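Local coordinates for septation protein imp2 (Schizosaccharomyces pombe, PDB 5C1F) that binds membrane phospholipids through its F-BAR domain and is required for normal septation, taking part in disassembly of the medial ring, at residues A[96-107]-A[221-232]. Sequence-based numbering, arbitrary orientation.
Sequences LQDDVENAFTRY and FLKSVMWTFTLL
F221 enters an aromatic cluster with F104 and Y107 where two long helices of the F-BAR helical bundle, 69-155 and 162-252, run antiparallel; over these segments their axes approach to 9.3 Å. With the Y107 ring F221 makes an offset stack, since the planes are tilted by only 15° and the centroids are 4.7 Å apart. Its edge is turned toward the face of F104 in an offset edge-to-face pair, with planes at 81°. On the face opposite Y107, V225 CG2 of the same helix lies offset toward the rim, so both faces of the ring are contacted. F221 CG stands anti to the backbone N (chi1 163°), which sends the ring across to the other helix, its CZ 3.3 Å from A103 O. Without this ring, as with an alanine here, Y107 would probably lose its stacking partner and a gap would open beside F104 and A103. F104 in turn meets L222 CD2 at its edge, 3.6 Å from CE1, while V225 CG1 approaches CE2 and CZ obliquely.

Further along, V100 is a knob in a hole formed by V225, T228, F229 and L232. Its two methyls divide the work: CG1 meets V225 CG1 and CG2 meets L232 CD1. The wider pi-type turn at 96-101, evidenced by the bond from E101 N to L96 O, falls beside this knob, where the CA atoms of V100 and V225 come within 5.8 Å.

Outside the pair, helix 18-59 reaches both partners: N34 ND2 hydrogen-bonds to F104 O, and Y41 meets the F229 ring. The second subunit packs on L222 through its E67. At the other end of the interface, L96 CD2 touches the edge of the F229 ring, 3.6 Å from CD1.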
loop_
_atom_site.group_PDB
_atom_site.type_symbol
_atom_site.label_atom_id
_atom_site.label_comp_id
_atom_site.label_asym_id
_atom_site.label_seq_id
_atom_site.Cartn_x
_atom_site.Cartn_y
_atom_site.Cartn_z
ATOM N N LEU A 96 -12.248 -3.102 3.150
ATOM C CA LEU A 96 -12.129 -3.968 1.980
ATOM C C LEU A 96 -12.558 -5.388 2.333
ATOM O O LEU A 96 -13.135 -6.098 1.507
ATOM C CB LEU A 96 -10.698 -3.969 1.438
ATOM C CG LEU A 96 -10.247 -2.756 0.621
ATOM C CD1 LEU A 96 -8.787 -2.893 0.207
ATOM C CD2 LEU A 96 -11.134 -2.559 -0.601
ATOM N N GLN A 97 -12.279 -5.797 3.566
ATOM C CA GLN A 97 -12.673 -7.120 4.025
ATOM C C GLN A 97 -14.160 -7.178 4.349
ATOM O O GLN A 97 -14.858 -8.079 3.896
ATOM C CB GLN A 97 -11.842 -7.536 5.241
ATOM C CG GLN A 97 -10.531 -8.200 4.855
ATOM C CD GLN A 97 -9.464 -8.105 5.929
ATOM O OE1 GLN A 97 -9.724 -7.650 7.044
ATOM N NE2 GLN A 97 -8.250 -8.536 5.595
ATOM N N ASP A 98 -14.645 -6.204 5.113
ATOM C CA ASP A 98 -16.021 -6.230 5.597
ATOM C C ASP A 98 -17.053 -5.827 4.546
ATOM O O ASP A 98 -18.089 -6.478 4.415
ATOM C CB ASP A 98 -16.162 -5.325 6.823
ATOM C CG ASP A 98 -15.299 -5.781 7.981
ATOM O OD1 ASP A 98 -15.032 -6.997 8.075
ATOM O OD2 ASP A 98 -14.881 -4.926 8.791
ATOM N N ASP A 99 -16.777 -4.762 3.797
ATOM C CA ASP A 99 -17.764 -4.221 2.864
ATOM C C ASP A 99 -17.618 -4.755 1.443
ATOM O O ASP A 99 -18.559 -4.689 0.653
ATOM C CB ASP A 99 -17.693 -2.695 2.836
ATOM C CG ASP A 99 -18.020 -2.073 4.176
ATOM O OD1 ASP A 99 -18.618 -2.765 5.026
ATOM O OD2 ASP A 99 -17.679 -0.889 4.376
ATOM N N VAL A 100 -16.444 -5.277 1.107
ATOM C CA VAL A 100 -16.237 -5.793 -0.241
ATOM C C VAL A 100 -16.153 -7.318 -0.236
ATOM O O VAL A 100 -17.074 -7.986 -0.699
ATOM C CB VAL A 100 -14.978 -5.185 -0.887
ATOM C CG1 VAL A 100 -14.847 -5.638 -2.330
ATOM C CG2 VAL A 100 -15.041 -3.669 -0.824
ATOM N N GLU A 101 -15.065 -7.865 0.299
ATOM C CA GLU A 101 -14.888 -9.316 0.365
ATOM C C GLU A 101 -16.064 -10.040 1.021
ATOM O O GLU A 101 -16.646 -10.952 0.432
ATOM C CB GLU A 101 -13.608 -9.666 1.122
ATOM C CG GLU A 101 -13.479 -11.151 1.449
ATOM C CD GLU A 101 -12.311 -11.447 2.372
ATOM O OE1 GLU A 101 -11.559 -10.508 2.711
ATOM O OE2 GLU A 101 -12.144 -12.621 2.761
ATOM N N ASN A 102 -16.411 -9.633 2.239
ATOM C CA ASN A 102 -17.475 -10.299 2.985
ATOM C C ASN A 102 -18.854 -10.114 2.358
ATOM O O ASN A 102 -19.783 -10.853 2.673
ATOM C CB ASN A 102 -17.499 -9.809 4.434
ATOM C CG ASN A 102 -16.316 -10.316 5.238
ATOM O OD1 ASN A 102 -15.664 -11.291 4.857
ATOM N ND2 ASN A 102 -16.034 -9.657 6.357
ATOM N N ALA A 103 -18.984 -9.126 1.477
ATOM C CA ALA A 103 -20.239 -8.911 0.766
ATOM C C ALA A 103 -20.527 -10.095 -0.150
ATOM O O ALA A 103 -21.673 -10.522 -0.282
ATOM C CB ALA A 103 -20.197 -7.613 -0.029
ATOM N N PHE A 104 -19.477 -10.623 -0.776
ATOM C CA PHE A 104 -19.596 -11.825 -1.595
ATOM C C PHE A 104 -19.928 -13.031 -0.728
ATOM O O PHE A 104 -20.685 -13.911 -1.139
ATOM C CB PHE A 104 -18.307 -12.092 -2.376
ATOM C CG PHE A 104 -17.951 -11.006 -3.343
ATOM C CD1 PHE A 104 -18.550 -10.947 -4.590
ATOM C CD2 PHE A 104 -17.015 -10.041 -3.008
ATOM C CE1 PHE A 104 -18.226 -9.945 -5.484
ATOM C CE2 PHE A 104 -16.687 -9.038 -3.897
ATOM C CZ PHE A 104 -17.292 -8.990 -5.138
ATOM N N THR A 105 -19.350 -13.065 0.470
ATOM C CA THR A 105 -19.584 -14.155 1.412
ATOM C C THR A 105 -21.041 -14.178 1.860
ATOM O O THR A 105 -21.670 -15.236 1.897
ATOM C CB THR A 105 -18.674 -14.042 2.649
ATOM O OG1 THR A 105 -17.301 -14.101 2.244
ATOM C CG2 THR A 105 -18.958 -15.175 3.626
ATOM N N ARG A 106 -21.568 -13.001 2.188
ATOM C CA ARG A 106 -22.957 -12.866 2.612
ATOM C C ARG A 106 -23.912 -13.167 1.459
ATOM O O ARG A 106 -25.024 -13.644 1.672
ATOM C CB ARG A 106 -23.216 -11.460 3.175
ATOM C CG ARG A 106 -22.450 -11.160 4.465
ATOM C CD ARG A 106 -22.825 -9.808 5.079
ATOM N NE ARG A 106 -22.478 -8.678 4.218
ATOM C CZ ARG A 106 -21.372 -7.946 4.340
ATOM N NH1 ARG A 106 -21.153 -6.939 3.507
ATOM N NH2 ARG A 106 -20.488 -8.214 5.293
ATOM N N TYR A 107 -23.469 -12.894 0.235
ATOM C CA TYR A 107 -24.260 -13.192 -0.951
ATOM C C TYR A 107 -24.353 -14.700 -1.169
ATOM O O TYR A 107 -25.424 -15.225 -1.473
ATOM C CB TYR A 107 -23.671 -12.523 -2.195
ATOM C CG TYR A 107 -24.505 -12.768 -3.432
ATOM C CD1 TYR A 107 -25.552 -11.921 -3.762
ATOM C CD2 TYR A 107 -24.263 -13.863 -4.255
ATOM C CE1 TYR A 107 -26.328 -12.147 -4.883
ATOM C CE2 TYR A 107 -25.035 -14.100 -5.375
ATOM C CZ TYR A 107 -26.066 -13.238 -5.686
ATOM O OH TYR A 107 -26.839 -13.466 -6.801
ATOM N N PHE A 221 -25.888 -6.175 -7.566
ATOM C CA PHE A 221 -25.005 -6.453 -6.441
ATOM C C PHE A 221 -23.535 -6.342 -6.845
ATOM O O PHE A 221 -22.755 -5.647 -6.194
ATOM C CB PHE A 221 -25.284 -7.841 -5.863
ATOM C CG PHE A 221 -24.184 -8.358 -4.982
ATOM C CD1 PHE A 221 -24.026 -7.876 -3.692
ATOM C CD2 PHE A 221 -23.297 -9.318 -5.448
ATOM C CE1 PHE A 221 -23.004 -8.346 -2.881
ATOM C CE2 PHE A 221 -22.273 -9.790 -4.643
ATOM C CZ PHE A 221 -22.127 -9.303 -3.359
ATOM N N LEU A 222 -23.167 -7.024 -7.924
ATOM C CA LEU A 222 -21.779 -7.045 -8.377
ATOM C C LEU A 222 -21.281 -5.653 -8.762
ATOM O O LEU A 222 -20.138 -5.302 -8.472
ATOM C CB LEU A 222 -21.617 -8.015 -9.551
ATOM C CG LEU A 222 -21.711 -9.492 -9.157
ATOM C CD1 LEU A 222 -21.555 -10.411 -10.361
ATOM C CD2 LEU A 222 -20.674 -9.821 -8.094
ATOM N N LYS A 223 -22.138 -4.864 -9.403
ATOM C CA LYS A 223 -21.793 -3.486 -9.749
ATOM C C LYS A 223 -21.552 -2.623 -8.507
ATOM O O LYS A 223 -20.576 -1.875 -8.443
ATOM C CB LYS A 223 -22.892 -2.854 -10.607
ATOM C CG LYS A 223 -22.931 -3.345 -12.048
ATOM C CD LYS A 223 -24.048 -2.658 -12.827
ATOM C CE LYS A 223 -23.908 -1.145 -12.771
ATOM N NZ LYS A 223 -25.071 -0.447 -13.392
ATOM N N SER A 224 -22.442 -2.730 -7.524
ATOM C CA SER A 224 -22.356 -1.906 -6.318
ATOM C C SER A 224 -21.107 -2.223 -5.498
ATOM O O SER A 224 -20.481 -1.322 -4.943
ATOM C CB SER A 224 -23.605 -2.086 -5.448
ATOM O OG SER A 224 -23.680 -3.401 -4.924
ATOM N N VAL A 225 -20.743 -3.502 -5.428
ATOM C CA VAL A 225 -19.567 -3.914 -4.668
ATOM C C VAL A 225 -18.287 -3.407 -5.323
ATOM O O VAL A 225 -17.392 -2.907 -4.642
ATOM C CB VAL A 225 -19.489 -5.446 -4.518
ATOM C CG1 VAL A 225 -18.224 -5.839 -3.776
ATOM C CG2 VAL A 225 -20.704 -5.958 -3.778
ATOM N N MET A 226 -18.203 -3.533 -6.645
ATOM C CA MET A 226 -17.073 -2.978 -7.380
ATOM C C MET A 226 -17.059 -1.462 -7.238
ATOM O O MET A 226 -15.997 -0.850 -7.153
ATOM C CB MET A 226 -17.123 -3.379 -8.855
ATOM C CG MET A 226 -16.644 -4.797 -9.115
ATOM S SD MET A 226 -16.445 -5.186 -10.869
ATOM C CE MET A 226 -18.127 -4.997 -11.469
ATOM N N TRP A 227 -18.244 -0.863 -7.202
ATOM C CA TRP A 227 -18.354 0.570 -6.986
ATOM C C TRP A 227 -17.809 0.924 -5.605
ATOM O O TRP A 227 -17.011 1.850 -5.466
ATOM C CB TRP A 227 -19.802 1.034 -7.128
ATOM C CG TRP A 227 -19.962 2.523 -7.093
ATOM C CD1 TRP A 227 -20.069 3.309 -5.984
ATOM C CD2 TRP A 227 -20.036 3.406 -8.221
ATOM N NE1 TRP A 227 -20.204 4.627 -6.349
ATOM C CE2 TRP A 227 -20.187 4.714 -7.717
ATOM C CE3 TRP A 227 -19.988 3.219 -9.606
ATOM C CZ2 TRP A 227 -20.292 5.828 -8.548
ATOM C CZ3 TRP A 227 -20.092 4.327 -10.430
ATOM C CH2 TRP A 227 -20.242 5.614 -9.899
ATOM N N THR A 228 -18.235 0.171 -4.595
ATOM C CA THR A 228 -17.769 0.375 -3.226
ATOM C C THR A 228 -16.248 0.265 -3.152
ATOM O O THR A 228 -15.593 1.057 -2.470
ATOM C CB THR A 228 -18.421 -0.636 -2.252
ATOM O OG1 THR A 228 -19.824 -0.362 -2.156
ATOM C CG2 THR A 228 -17.805 -0.535 -0.860
ATOM N N PHE A 229 -15.694 -0.703 -3.876
ATOM C CA PHE A 229 -14.250 -0.887 -3.945
ATOM C C PHE A 229 -13.535 0.388 -4.404
ATOM O O PHE A 229 -12.541 0.793 -3.801
ATOM C CB PHE A 229 -13.911 -2.055 -4.879
ATOM C CG PHE A 229 -12.441 -2.192 -5.180
ATOM C CD1 PHE A 229 -11.545 -2.535 -4.183
ATOM C CD2 PHE A 229 -11.960 -1.993 -6.467
ATOM C CE1 PHE A 229 -10.194 -2.667 -4.453
ATOM C CE2 PHE A 229 -10.610 -2.125 -6.746
ATOM C CZ PHE A 229 -9.726 -2.464 -5.736
ATOM N N THR A 230 -14.048 1.028 -5.454
ATOM C CA THR A 230 -13.432 2.253 -5.967
ATOM C C THR A 230 -13.582 3.423 -5.001
ATOM O O THR A 230 -12.705 4.287 -4.917
ATOM C CB THR A 230 -14.025 2.674 -7.325
ATOM O OG1 THR A 230 -15.361 3.165 -7.141
ATOM C CG2 THR A 230 -14.029 1.505 -8.293
ATOM N N LEU A 231 -14.701 3.457 -4.285
ATOM C CA LEU A 231 -14.944 4.512 -3.310
ATOM C C LEU A 231 -13.939 4.420 -2.173
ATOM O O LEU A 231 -13.410 5.430 -1.710
ATOM C CB LEU A 231 -16.367 4.427 -2.761
ATOM C CG LEU A 231 -17.497 4.754 -3.732
ATOM C CD1 LEU A 231 -18.831 4.717 -3.008
ATOM C CD2 LEU A 231 -17.266 6.110 -4.379
ATOM N N LEU A 232 -13.682 3.192 -1.732
ATOM C CA LEU A 232 -12.716 2.936 -0.674
ATOM C C LEU A 232 -11.297 3.334 -1.084
ATOM O O LEU A 232 -10.568 3.931 -0.293
ATOM C CB LEU A 232 -12.755 1.460 -0.268
ATOM C CG LEU A 232 -14.021 1.039 0.476
ATOM C CD1 LEU A 232 -14.013 -0.459 0.779
ATOM C CD2 LEU A 232 -14.168 1.861 1.754
#